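PDB 2INB: hypothetical protein from Nostoc punctiforme, which probably takes part, with XisF and XisI, in the site-specific recombination of nitrogen-fixation genes in cyanobacteria, and belongs to the PDDEXK nuclease clan. Local coordinates for residues K13-K18 / E133-W138; E59-L64 / H74-Q79; L96-P101 / N121-L126; V100-Y105 / I127-Q132. All blocks are in the same frame, centred on the assembly; numbering follows the deposited sequence. Where two conformers were deposited one is given.

Contact 1 (K13-K18 / E133-W138)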
loop_
_atom_site.group_PDB
_atom_site.type_symbol
_atom_site.label_atom_id
_atom_site.label_comp_id
_atom_site.label_asym_id
_atom_site.label_seq_id
_atom_site.Cartn_x
_atom_site.Cartn_y
_atom_site.Cartn_z
ATOM N N LYS A 13 19.716 1.836 11.454
ATOM C CA LYS A 13 20.690 0.814 11.908
ATOM C C LYS A 13 21.409 1.217 13.182
ATOM O O LYS A 13 21.499 0.418 14.134
ATOM C CB LYS A 13 21.708 0.496 10.795
ATOM C CG LYS A 13 21.117 -0.212 9.620
ATOM C CD LYS A 13 22.127 -0.477 8.517
ATOM C CE LYS A 13 23.050 -1.612 8.905
ATOM N N ILE A 14 21.933 2.441 13.199
ATOM C CA ILE A 14 22.643 2.963 14.386
ATOM C C ILE A 14 21.694 3.013 15.586
ATOM O O ILE A 14 22.064 2.617 16.696
ATOM C CB ILE A 14 23.328 4.341 14.090
ATOM C CG1 ILE A 14 24.386 4.184 12.987
ATOM C CG2 ILE A 14 23.953 4.900 15.351
ATOM C CD1 ILE A 14 24.724 5.470 12.253
ATOM N N ALA A 15 20.465 3.488 15.381
ATOM C CA ALA A 15 19.504 3.509 16.496
ATOM C C ALA A 15 19.281 2.098 17.042
ATOM O O ALA A 15 19.262 1.918 18.248
ATOM C CB ALA A 15 18.179 4.158 16.082
ATOM N N LEU A 16 19.101 1.112 16.146
ATOM C CA LEU A 16 18.958 -0.279 16.557
ATOM C C LEU A 16 20.197 -0.783 17.326
ATOM O O LEU A 16 20.105 -1.410 18.376
ATOM C CB LEU A 16 18.687 -1.145 15.330
ATOM C CG LEU A 16 17.259 -1.107 14.787
ATOM C CD1 LEU A 16 17.288 -1.723 13.371
ATOM C CD2 LEU A 16 16.271 -1.915 15.725
ATOM N N GLU A 17 21.377 -0.471 16.797
ATOM C CA GLU A 17 22.625 -0.909 17.400
ATOM C C GLU A 17 22.792 -0.333 18.802
ATOM O O GLU A 17 23.234 -1.027 19.728
ATOM C CB GLU A 17 23.790 -0.592 16.476
ATOM C CG GLU A 17 23.780 -1.511 15.292
ATOM C CD GLU A 17 24.694 -1.090 14.170
ATOM O OE1 GLU A 17 25.185 0.035 14.156
ATOM O OE2 GLU A 17 24.922 -1.940 13.287
ATOM N N LYS A 18 22.413 0.912 18.969
ATOM C CA LYS A 18 22.513 1.539 20.295
ATOM C C LYS A 18 21.658 0.824 21.331
ATOM O O LYS A 18 21.980 0.857 22.520
ATOM C CB LYS A 18 22.106 3.006 20.271
ATOM C CG LYS A 18 23.089 3.895 19.569
ATOM C CD LYS A 18 22.582 5.320 19.481
ATOM C CE LYS A 18 23.592 6.253 18.878
ATOM N NZ LYS A 18 23.000 7.637 18.742
ATOM N N GLU A 133 19.818 9.941 16.421
ATOM C CA GLU A 133 19.920 8.583 15.906
ATOM C C GLU A 133 19.657 7.564 17.035
ATOM O O GLU A 133 20.508 6.754 17.370
ATOM C CB GLU A 133 21.269 8.303 15.237
ATOM C CG GLU A 133 21.702 9.346 14.217
ATOM C CD GLU A 133 22.994 8.948 13.502
ATOM O OE1 GLU A 133 24.022 8.723 14.180
ATOM O OE2 GLU A 133 22.961 8.797 12.282
ATOM N N VAL A 134 18.468 7.653 17.615
ATOM C CA VAL A 134 18.045 6.790 18.703
ATOM C C VAL A 134 16.601 6.345 18.498
ATOM O O VAL A 134 15.807 6.992 17.786
ATOM C CB VAL A 134 18.136 7.501 20.077
ATOM C CG1 VAL A 134 19.593 7.870 20.383
ATOM C CG2 VAL A 134 17.199 8.715 20.130
ATOM N N ILE A 135 16.274 5.191 19.084
ATOM C CA ILE A 135 14.891 4.727 19.127
ATOM C C ILE A 135 14.136 5.464 20.260
ATOM O O ILE A 135 14.537 5.416 21.423
ATOM C CB ILE A 135 14.790 3.209 19.364
ATOM C CG1 ILE A 135 15.459 2.459 18.221
ATOM C CG2 ILE A 135 13.328 2.763 19.578
ATOM C CD1 ILE A 135 15.397 0.905 18.322
ATOM N N PHE A 136 13.012 6.115 19.890
ATOM C CA PHE A 136 12.172 6.871 20.815
ATOM C C PHE A 136 11.006 6.031 21.323
ATOM O O PHE A 136 10.661 6.125 22.506
ATOM C CB PHE A 136 11.610 8.090 20.094
ATOM C CG PHE A 136 10.534 8.818 20.867
ATOM C CD1 PHE A 136 10.830 9.425 22.049
ATOM C CD2 PHE A 136 9.204 8.846 20.406
ATOM C CE1 PHE A 136 9.859 10.137 22.757
ATOM C CE2 PHE A 136 8.239 9.500 21.145
ATOM C CZ PHE A 136 8.570 10.151 22.301
ATOM N N GLN A 137 10.393 5.206 20.465
ATOM C CA GLN A 137 9.233 4.426 20.901
ATOM C C GLN A 137 8.998 3.251 19.944
ATOM O O GLN A 137 9.247 3.334 18.755
ATOM C CB GLN A 137 7.996 5.329 20.898
ATOM C CG GLN A 137 6.830 4.730 21.644
ATOM C CD GLN A 137 5.706 5.721 21.786
ATOM O OE1 GLN A 137 5.892 6.917 21.578
ATOM N NE2 GLN A 137 4.525 5.228 22.110
ATOM N N TRP A 138 8.586 2.126 20.523
ATOM C CA TRP A 138 8.005 1.023 19.769
ATOM C C TRP A 138 6.499 1.055 19.953
ATOM O O TRP A 138 6.006 1.195 21.077
ATOM C CB TRP A 138 8.536 -0.271 20.317
ATOM C CG TRP A 138 10.005 -0.516 20.165
ATOM C CD1 TRP A 138 10.979 -0.268 21.085
ATOM C CD2 TRP A 138 10.658 -1.071 19.040
ATOM N NE1 TRP A 138 12.215 -0.671 20.614
ATOM C CE2 TRP A 138 12.030 -1.170 19.349
ATOM C CE3 TRP A 138 10.207 -1.595 17.828
ATOM C CZ2 TRP A 138 12.937 -1.764 18.490
ATOM C CZ3 TRP A 138 11.128 -2.110 16.936
ATOM C CH2 TRP A 138 12.473 -2.212 17.281
HETATM O O HOH W 1 18.461 3.722 20.204
HETATM O O HOH W 2 24.781 8.769 16.706
#
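Lys18 is drawn out to full length, CG anti to its own carbonyl carbon (chi1 -71°) and the rest of the chain extended, and this carries its ammonium group to the backbone of Glu133. The contact sets helix 7-18 against strand 134-139, an outer strand of the mixed sheet in this PDDEXK-clan alpha/beta fold. The axes of the two short segments pass 6.6 Å apart and run at 79° to each other. Glu133 and Val134 form a G1 beta bulge opposite Asp129, where Lys18 NZ donates to Glu133 O at 3.0 Å, from well above the carbonyl plane. A lysine suits this place because its long aliphatic chain runs past Val134 and its tip also reaches Glu133 OE1 through a water. The same carbonyl oxygen of Glu133 takes a CA-H...O contact from Ala15 CA at 3.5 Å. Alanine lets the helix come this close, its CB resting 3.6 Å from Val134 C. Deeper in, the contact turns apolar: Leu16 CD2 reaches Ile135 CD1 at 3.9 Å, the two side chains slanting across each other. Leu16 CD2 also approaches Trp138 CH2 at 4.1 Å, while Ile135 CG2 lies against one face of that indole, toward its rim. Between helix and strand a second water donates to Ala15 O at 2.8 Å and accepts from Ile135 N at 2.9 Å.

Contact 2 (E59-L64 / H74-Q79)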
loop_
_atom_site.group_PDB
_atom_site.type_symbol
_atom_site.label_atom_id
_atom_site.label_comp_id
_atom_site.label_asym_id
_atom_site.label_seq_id
_atom_site.Cartn_x
_atom_site.Cartn_y
_atom_site.Cartn_z
ATOM N N GLU A 59 11.055 -1.941 8.006
ATOM C CA GLU A 59 10.809 -1.180 6.769
ATOM C C GLU A 59 11.084 0.276 7.076
ATOM O O GLU A 59 10.323 0.896 7.832
ATOM C CB GLU A 59 9.326 -1.398 6.372
ATOM C CG GLU A 59 8.854 -0.489 5.292
ATOM C CD GLU A 59 7.366 -0.594 5.016
ATOM O OE1 GLU A 59 6.735 -1.541 5.537
ATOM O OE2 GLU A 59 6.852 0.326 4.284
ATOM N N VAL A 60 12.178 0.811 6.550
ATOM C CA VAL A 60 12.599 2.192 6.881
ATOM C C VAL A 60 12.007 3.163 5.905
ATOM O O VAL A 60 12.208 3.029 4.695
ATOM C CB VAL A 60 14.113 2.333 6.889
ATOM C CG1 VAL A 60 14.466 3.795 7.237
ATOM C CG2 VAL A 60 14.721 1.364 7.918
ATOM N N LYS A 61 11.332 4.186 6.444
ATOM C CA LYS A 61 10.811 5.322 5.661
ATOM C C LYS A 61 11.312 6.639 6.282
ATOM O O LYS A 61 11.503 6.737 7.533
ATOM C CB LYS A 61 9.282 5.275 5.593
ATOM C CG LYS A 61 8.780 4.016 4.877
ATOM C CD LYS A 61 9.157 4.059 3.402
ATOM C CE LYS A 61 8.604 2.911 2.614
ATOM N NZ LYS A 61 8.892 3.049 1.141
ATOM N N SER A 62 11.635 7.593 5.419
ATOM C CA SER A 62 12.042 8.908 5.855
ATOM C C SER A 62 10.894 9.904 5.770
ATOM O O SER A 62 10.924 10.955 6.419
ATOM C CB SER A 62 13.165 9.401 4.968
ATOM O OG SER A 62 12.657 9.586 3.662
ATOM N N PHE A 63 9.905 9.576 4.933
ATOM C CA PHE A 63 8.785 10.459 4.609
ATOM C C PHE A 63 9.269 11.765 3.971
ATOM O O PHE A 63 8.654 12.817 4.132
ATOM C CB PHE A 63 7.812 10.621 5.803
ATOM C CG PHE A 63 6.819 9.493 5.908
ATOM C CD1 PHE A 63 7.215 8.287 6.447
ATOM C CD2 PHE A 63 5.521 9.616 5.382
ATOM C CE1 PHE A 63 6.336 7.189 6.514
ATOM C CE2 PHE A 63 4.639 8.542 5.442
ATOM C CZ PHE A 63 5.042 7.338 5.992
ATOM N N LEU A 64 10.374 11.653 3.233
ATOM C CA LEU A 64 10.830 12.651 2.267
ATOM C C LEU A 64 10.881 12.008 0.850
ATOM O O LEU A 64 11.333 12.640 -0.108
ATOM C CB LEU A 64 12.220 13.124 2.660
ATOM C CG LEU A 64 12.354 13.783 4.045
ATOM N N HIS A 74 0.740 5.797 1.326
ATOM C CA HIS A 74 0.122 4.741 0.544
ATOM C C HIS A 74 1.121 3.614 0.218
ATOM O O HIS A 74 0.839 2.420 0.414
ATOM C CB HIS A 74 -0.390 5.236 -0.808
ATOM C CG HIS A 74 -1.478 6.241 -0.734
ATOM N ND1 HIS A 74 -2.568 6.100 0.087
ATOM C CD2 HIS A 74 -1.684 7.369 -1.466
ATOM C CE1 HIS A 74 -3.381 7.134 -0.103
ATOM N NE2 HIS A 74 -2.859 7.925 -1.034
ATOM N N THR A 75 2.303 3.999 -0.286
ATOM C CA THR A 75 3.320 3.011 -0.655
ATOM C C THR A 75 3.856 2.327 0.585
ATOM O O THR A 75 4.041 1.112 0.592
ATOM C CB THR A 75 4.438 3.702 -1.446
ATOM O OG1 THR A 75 3.876 4.215 -2.674
ATOM C CG2 THR A 75 5.669 2.793 -1.713
ATOM N N ALA A 76 4.090 3.089 1.657
ATOM C CA ALA A 76 4.613 2.495 2.883
ATOM C C ALA A 76 3.672 1.442 3.454
ATOM O O ALA A 76 4.096 0.400 3.965
ATOM C CB ALA A 76 4.913 3.568 3.971
ATOM N N LEU A 77 2.387 1.749 3.414
ATOM C CA LEU A 77 1.352 0.846 3.940
ATOM C C LEU A 77 1.244 -0.409 3.078
ATOM O O LEU A 77 1.158 -1.526 3.580
ATOM C CB LEU A 77 0.017 1.582 4.003
ATOM C CG LEU A 77 -1.156 0.741 4.487
ATOM C CD1 LEU A 77 -0.885 0.265 5.975
ATOM C CD2 LEU A 77 -2.488 1.573 4.439
ATOM N N GLY A 78 1.205 -0.235 1.767
ATOM C CA GLY A 78 1.111 -1.416 0.863
ATOM C C GLY A 78 2.321 -2.324 1.036
ATOM O O GLY A 78 2.204 -3.571 1.103
ATOM N N GLN A 79 3.516 -1.722 1.053
ATOM C CA GLN A 79 4.724 -2.478 1.319
ATOM C C GLN A 79 4.635 -3.196 2.647
ATOM O O GLN A 79 5.012 -4.383 2.789
ATOM C CB GLN A 79 5.947 -1.538 1.299
ATOM C CG GLN A 79 6.363 -1.144 -0.096
ATOM C CD GLN A 79 7.460 -0.130 -0.154
ATOM O OE1 GLN A 79 7.702 0.582 0.812
ATOM N NE2 GLN A 79 8.018 0.049 -1.352
#
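The end of Lys61 meets the amide of Gln79, the two chains crossing at a slant: Lys61 NZ donates to Gln79 OE1 at 2.8 Å, approaching only 17° out of the plane of the amide carbonyl. Lys61 gets there by a bend at its second torsion (chi2 -67°), which lays its chain along Ala76, with CE 4.0 Å from Ala76 CB. Beside it Glu59 extends straight from the strand, and its OE2 comes within 2.8 Å of Ala76 O on the helix. Glu59 OE2 also stands 3.6 Å from Gln79 OE1, the planes of the acid group and the amide being turned 73° apart. Ala76 is small enough for all this to fit, and its methyl also meets the ring of Phe63, with CZ 4.3 Å from CB. In the next shell, Lys61 NZ makes a salt bridge with Glu72, one turn before Ala76 on the same helix, so the ammonium group is gripped from two places on helix 69-88. Phe63 is fixed by an edge-to-face stack on Phe109 and sits inside an ST turn, in which Leu64 N donates to Ser62 OG at 3.1 Å. The same helix also meets the second subunit: Thr75 OG1 is hydrogen-bonded to Thr75 OG1 of that subunit. Glu59-Val60-Lys61 matches the E-x-K pattern that gives the PDDEXK clan part of its name; here both polar side chains turn inward to helix 69-88, which suggests that this helix helps to set where the acid and ammonium groups lie, probably at the clan's active-site motif.

Contact 3 (L96-P101 / N121-L126)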
loop_
_atom_site.group_PDB
_atom_site.type_symbol
_atom_site.label_atom_id
_atom_site.label_comp_id
_atom_site.label_asym_id
_atom_site.label_seq_id
_atom_site.Cartn_x
_atom_site.Cartn_y
_atom_site.Cartn_z
ATOM N N LEU A 96 7.557 -7.655 11.883
ATOM C CA LEU A 96 7.772 -6.505 11.013
ATOM C C LEU A 96 7.315 -5.175 11.652
ATOM O O LEU A 96 6.185 -5.085 12.146
ATOM C CB LEU A 96 7.085 -6.678 9.646
ATOM C CG LEU A 96 7.287 -5.522 8.635
ATOM C CD1 LEU A 96 8.669 -5.464 8.115
ATOM C CD2 LEU A 96 6.292 -5.659 7.427
ATOM N N TYR A 97 8.189 -4.155 11.546
ATOM C CA TYR A 97 7.904 -2.801 11.984
ATOM C C TYR A 97 8.150 -1.805 10.824
ATOM O O TYR A 97 9.081 -1.937 10.042
ATOM C CB TYR A 97 8.864 -2.407 13.133
ATOM C CG TYR A 97 8.626 -3.219 14.367
ATOM C CD1 TYR A 97 9.227 -4.474 14.527
ATOM C CD2 TYR A 97 7.759 -2.766 15.384
ATOM C CE1 TYR A 97 8.950 -5.262 15.641
ATOM C CE2 TYR A 97 7.518 -3.545 16.513
ATOM C CZ TYR A 97 8.124 -4.799 16.633
ATOM O OH TYR A 97 7.854 -5.567 17.761
ATOM N N LEU A 98 7.297 -0.796 10.765
ATOM C CA LEU A 98 7.478 0.386 9.940
ATOM C C LEU A 98 8.213 1.440 10.732
ATOM O O LEU A 98 7.739 1.873 11.784
ATOM C CB LEU A 98 6.115 0.958 9.536
ATOM C CG LEU A 98 6.088 2.277 8.745
ATOM C CD1 LEU A 98 6.910 2.210 7.443
ATOM C CD2 LEU A 98 4.661 2.804 8.525
ATOM N N ALA A 99 9.404 1.791 10.271
ATOM C CA ALA A 99 10.199 2.817 10.956
ATOM C C ALA A 99 9.924 4.215 10.387
ATOM O O ALA A 99 10.024 4.394 9.186
ATOM C CB ALA A 99 11.679 2.497 10.859
ATOM N N VAL A 100 9.560 5.165 11.250
ATOM C CA VAL A 100 9.354 6.509 10.786
ATOM C C VAL A 100 9.986 7.523 11.744
ATOM O O VAL A 100 10.068 7.268 12.968
ATOM C CB VAL A 100 7.908 6.896 10.511
ATOM C CG1 VAL A 100 7.153 5.775 9.705
ATOM C CG2 VAL A 100 7.158 7.214 11.784
ATOM N N PRO A 101 10.437 8.664 11.198
ATOM C CA PRO A 101 11.034 9.702 12.049
ATOM C C PRO A 101 10.064 10.286 13.063
ATOM O O PRO A 101 8.846 10.374 12.805
ATOM C CB PRO A 101 11.471 10.764 11.038
ATOM C CG PRO A 101 11.584 10.087 9.747
ATOM C CD PRO A 101 10.472 9.090 9.791
ATOM N N ASN A 121 -5.054 -1.654 10.269
ATOM C CA ASN A 121 -4.155 -2.631 9.650
ATOM C C ASN A 121 -3.085 -3.192 10.603
ATOM O O ASN A 121 -2.138 -3.848 10.131
ATOM C CB ASN A 121 -3.559 -1.974 8.409
ATOM C CG ASN A 121 -4.616 -1.766 7.366
ATOM O OD1 ASN A 121 -5.001 -2.727 6.656
ATOM N ND2 ASN A 121 -5.151 -0.560 7.300
ATOM N N GLN A 122 -3.213 -2.945 11.905
ATOM C CA GLN A 122 -2.317 -3.475 12.884
ATOM C C GLN A 122 -0.858 -3.196 12.551
ATOM O O GLN A 122 0.035 -4.039 12.718
ATOM C CB GLN A 122 -2.589 -4.977 13.091
ATOM C CG GLN A 122 -3.857 -5.271 13.861
ATOM C CD GLN A 122 -5.173 -5.033 13.123
ATOM O OE1 GLN A 122 -5.306 -5.385 11.942
ATOM N NE2 GLN A 122 -6.186 -4.455 13.843
ATOM N N VAL A 123 -0.570 -1.987 12.106
ATOM C CA VAL A 123 0.800 -1.636 11.710
ATOM C C VAL A 123 1.596 -1.343 12.993
ATOM O O VAL A 123 1.217 -0.502 13.816
ATOM C CB VAL A 123 0.804 -0.424 10.759
ATOM C CG1 VAL A 123 2.254 -0.031 10.364
ATOM C CG2 VAL A 123 -0.051 -0.668 9.504
ATOM N N LYS A 124 2.685 -2.061 13.124
ATOM C CA LYS A 124 3.637 -1.876 14.205
ATOM C C LYS A 124 4.681 -0.871 13.735
ATOM O O LYS A 124 5.088 -0.922 12.558
ATOM C CB LYS A 124 4.267 -3.220 14.550
ATOM C CG LYS A 124 3.291 -4.285 14.999
ATOM C CD LYS A 124 4.030 -5.558 15.391
ATOM C CE LYS A 124 3.103 -6.702 15.616
ATOM N NZ LYS A 124 2.183 -6.480 16.746
HETATM N N MSE A 125 5.130 0.009 14.626
HETATM C CA MSE A 125 6.060 1.055 14.193
HETATM C C MSE A 125 7.290 1.180 15.104
HETATM O O MSE A 125 7.258 0.834 16.290
HETATM C CB MSE A 125 5.344 2.401 14.065
HETATM C CG MSE A 125 4.279 2.393 12.983
HETATM SE SE MSE A 125 3.335 4.122 12.890
HETATM C CE MSE A 125 2.476 3.899 14.636
ATOM N N LEU A 126 8.374 1.641 14.503
ATOM C CA LEU A 126 9.591 2.001 15.206
ATOM C C LEU A 126 9.742 3.506 15.016
ATOM O O LEU A 126 9.941 3.960 13.893
ATOM C CB LEU A 126 10.755 1.211 14.634
ATOM C CG LEU A 126 12.136 1.410 15.263
ATOM C CD1 LEU A 126 12.033 1.150 16.774
ATOM C CD2 LEU A 126 13.174 0.521 14.586
#
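The ring of Tyr97 slants over the root of Lys124, CD2 lying 3.6 Å from Lys124 CB, and it also approaches the carbonyl of Met125 obliquely; elsewhere it forms an edge-to-face stack with Trp138. This ring borders a parallel beta pair, strands 94-101 and 125-129, joined by a helical crossover in the mixed sheet of this PDDEXK-clan alpha/beta fold. Tyr97 carries CG anti to its carbonyl carbon (chi1 -66°), which swings the ring alongside the neighbouring strand. An alanine here would probably strip the cover from the lysine stem and leave Trp138 without its stacking partner. An aromatic ring suits this partly exposed place: its apolar surface lies against the lysine stem and Trp138, and the hydroxyl tolerates solvent. Lys124 itself leads outward, and its NZ is salt-bridged to the terminal carboxylate of Asn140. The backbones pair in regular parallel fashion: Leu98 N donates to Lys124 O at 2.8 Å, and Leu126 N returns a bond of 2.8 Å to Leu98 O. On one face lie Leu98 and Met125, a selenomethionine; Val123, just before the strand, adds CG1 at 4.1 Å from Leu98 CB and touches Leu77 of helix 69-88. Ala99 and Leu126 occupy the other face, CB to CB at 4.1 Å. The ladder goes on as Leu126 O accepts from Val100 N at 2.9 Å, while Ala99 CA sits 3.2 Å from that oxygen.

Contact 4 (V100-Y105 / I127-Q132)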
loop_
_atom_site.group_PDB
_atom_site.type_symbol
_atom_site.label_atom_id
_atom_site.label_comp_id
_atom_site.label_asym_id
_atom_site.label_seq_id
_atom_site.Cartn_x
_atom_site.Cartn_y
_atom_site.Cartn_z
ATOM N N VAL A 100 9.560 5.165 11.250
ATOM C CA VAL A 100 9.354 6.509 10.786
ATOM C C VAL A 100 9.986 7.523 11.744
ATOM O O VAL A 100 10.068 7.268 12.968
ATOM C CB VAL A 100 7.908 6.896 10.511
ATOM C CG1 VAL A 100 7.153 5.775 9.705
ATOM C CG2 VAL A 100 7.158 7.214 11.784
ATOM N N PRO A 101 10.437 8.664 11.198
ATOM C CA PRO A 101 11.034 9.702 12.049
ATOM C C PRO A 101 10.064 10.286 13.063
ATOM O O PRO A 101 8.846 10.374 12.805
ATOM C CB PRO A 101 11.471 10.764 11.038
ATOM C CG PRO A 101 11.584 10.087 9.747
ATOM C CD PRO A 101 10.472 9.090 9.791
ATOM N N LEU A 102 10.603 10.705 14.202
ATOM C CA LEU A 102 9.832 11.325 15.259
ATOM C C LEU A 102 9.046 12.533 14.736
ATOM O O LEU A 102 7.879 12.705 15.099
ATOM C CB LEU A 102 10.743 11.762 16.434
ATOM C CG LEU A 102 10.009 12.339 17.644
ATOM C CD1 LEU A 102 8.906 11.504 18.249
ATOM C CD2 LEU A 102 11.083 12.680 18.717
ATOM N N THR A 103 9.660 13.365 13.890
ATOM C CA THR A 103 8.973 14.577 13.341
ATOM C C THR A 103 7.700 14.162 12.599
ATOM O O THR A 103 6.641 14.771 12.754
ATOM C CB THR A 103 9.889 15.398 12.426
ATOM O OG1 THR A 103 10.463 14.567 11.415
ATOM C CG2 THR A 103 11.037 16.032 13.245
ATOM N N THR A 104 7.795 13.094 11.811
ATOM C CA THR A 104 6.623 12.594 11.059
ATOM C C THR A 104 5.579 11.974 12.000
ATOM O O THR A 104 4.364 12.174 11.840
ATOM C CB THR A 104 7.085 11.527 10.062
ATOM O OG1 THR A 104 8.155 12.045 9.285
ATOM C CG2 THR A 104 5.927 11.010 9.165
ATOM N N TYR A 105 6.062 11.263 13.008
ATOM C CA TYR A 105 5.183 10.637 13.983
ATOM C C TYR A 105 4.352 11.721 14.694
ATOM O O TYR A 105 3.151 11.562 14.906
ATOM C CB TYR A 105 5.977 9.846 15.021
ATOM C CG TYR A 105 5.098 9.230 16.082
ATOM C CD1 TYR A 105 4.228 8.190 15.755
ATOM C CD2 TYR A 105 5.141 9.679 17.394
ATOM C CE1 TYR A 105 3.399 7.631 16.706
ATOM C CE2 TYR A 105 4.302 9.114 18.363
ATOM C CZ TYR A 105 3.448 8.100 17.992
ATOM O OH TYR A 105 2.606 7.560 18.940
ATOM N N ILE A 127 9.580 4.279 16.088
ATOM C CA ILE A 127 9.732 5.708 15.977
ATOM C C ILE A 127 11.162 6.070 16.357
ATOM O O ILE A 127 11.602 5.791 17.494
ATOM C CB ILE A 127 8.759 6.471 16.859
ATOM C CG1 ILE A 127 7.328 5.919 16.692
ATOM C CG2 ILE A 127 8.836 7.967 16.524
ATOM C CD1 ILE A 127 6.835 5.870 15.263
ATOM N N TYR A 128 11.873 6.701 15.420
ATOM C CA TYR A 128 13.307 7.031 15.622
ATOM C C TYR A 128 13.542 8.535 15.524
ATOM O O TYR A 128 12.925 9.224 14.722
ATOM C CB TYR A 128 14.210 6.295 14.646
ATOM C CG TYR A 128 14.033 6.597 13.154
ATOM C CD1 TYR A 128 13.059 5.920 12.393
ATOM C CD2 TYR A 128 14.883 7.467 12.458
ATOM C CE1 TYR A 128 12.907 6.173 11.043
ATOM C CE2 TYR A 128 14.733 7.697 11.103
ATOM C CZ TYR A 128 13.771 7.060 10.391
ATOM O OH TYR A 128 13.702 7.302 9.042
ATOM N N ASP A 129 14.465 9.007 16.337
ATOM C CA ASP A 129 14.852 10.398 16.301
ATOM C C ASP A 129 16.043 10.527 15.386
ATOM O O ASP A 129 17.048 9.878 15.595
ATOM C CB ASP A 129 15.167 10.900 17.712
ATOM C CG ASP A 129 15.530 12.356 17.723
ATOM O OD1 ASP A 129 16.699 12.689 17.530
ATOM O OD2 ASP A 129 14.620 13.201 17.843
ATOM N N VAL A 130 15.899 11.328 14.333
ATOM C CA VAL A 130 16.964 11.490 13.350
ATOM C C VAL A 130 18.214 12.208 13.873
ATOM O O VAL A 130 19.328 11.723 13.677
ATOM C CB VAL A 130 16.421 12.175 12.080
ATOM C CG1 VAL A 130 17.561 12.469 11.108
ATOM C CG2 VAL A 130 15.338 11.270 11.417
ATOM N N GLU A 131 18.048 13.349 14.555
ATOM C CA GLU A 131 19.166 14.166 15.014
ATOM C C GLU A 131 20.126 13.376 15.904
ATOM O O GLU A 131 21.347 13.453 15.733
ATOM C CB GLU A 131 18.631 15.400 15.764
ATOM C CG GLU A 131 19.744 16.287 16.336
ATOM C CD GLU A 131 19.347 16.992 17.644
ATOM O OE1 GLU A 131 18.702 18.060 17.557
ATOM O OE2 GLU A 131 19.692 16.496 18.747
ATOM N N GLN A 132 19.561 12.619 16.844
ATOM C CA GLN A 132 20.397 11.867 17.773
ATOM C C GLN A 132 20.567 10.399 17.394
ATOM O O GLN A 132 21.377 9.685 17.999
ATOM C CB GLN A 132 19.854 11.965 19.222
ATOM C CG GLN A 132 20.120 13.303 19.840
ATOM C CD GLN A 132 21.611 13.636 19.890
ATOM O OE1 GLN A 132 22.437 12.804 20.357
ATOM N NE2 GLN A 132 21.975 14.852 19.449
#
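Val100 and Tyr128 start the polar part of this contact, Tyr128 N donating to Val100 O at 3.1 Å. One step on, Leu102 N donates to Tyr128 O at 2.8 Å. Pro101 lies between these two bonds with its nitrogen turned away from the backbone of strand 125-129, so its missing N-H costs the pairing nothing here; it stands at the N-cap of helix 102-106. On the other strand, Asp129 OD1 accepts from Gln132 N at 2.9 Å, an Asx motif that turns the chain after the strand.

Two CH-pi contacts follow. Tyr128 holds its ring between the backbone N and the carbonyl carbon (chi1 63°), a crowded position that folds it over the neighbouring strand; Pro101 CA sits 4.1 Å from its ring centroid, almost on the ring normal. Ile127 CG1 lies over one face of Tyr105 in turn, 4.1 Å from that centroid. The Tyr128 hydroxyl is hydrogen-bonded to Lys61 O, and a phenylalanine in its place would probably leave that carbonyl without this mate and the ring less firmly set.

The remaining contacts are aliphatic or nearly so. Ile127 suits its buried place because its branches reach two ways: CD1 meets Tyr105 CD1 at 3.5 Å and Val100 CG2 at 3.7 Å, and CG2 meets Leu102 CD1 at 3.9 Å. Pro101 CB touches Val130 CG2. Together they make up the carboxyl ends of two parallel strands, the first of which passes into helix 102-106, as in a beta-alpha-beta crossover.

In the fold
All four contacts gather on one mixed sheet. Along the chain, contact 1 closes the widest loop and encloses the rest; contact 2 closes before contacts 3 and 4, which start from strand 94-101 and share Val100 and Pro101. Contacts 3 and 4 follow the same parallel pair of strands, their centres about 12 Å apart. Contact 2 lies about 9 Å from contact 3, centre to centre, and belongs to the unit of strand 54-60, helix 69-88 and strand 94-101. Contacts 1 and 2 are farthest apart, about 18 Å between centres, on opposite sides of the chain's centre. Strand pairs and flanking helices thus build a single alpha/beta domain, with Glu59 and Lys61 held on the helix 69-88 side of the sheet.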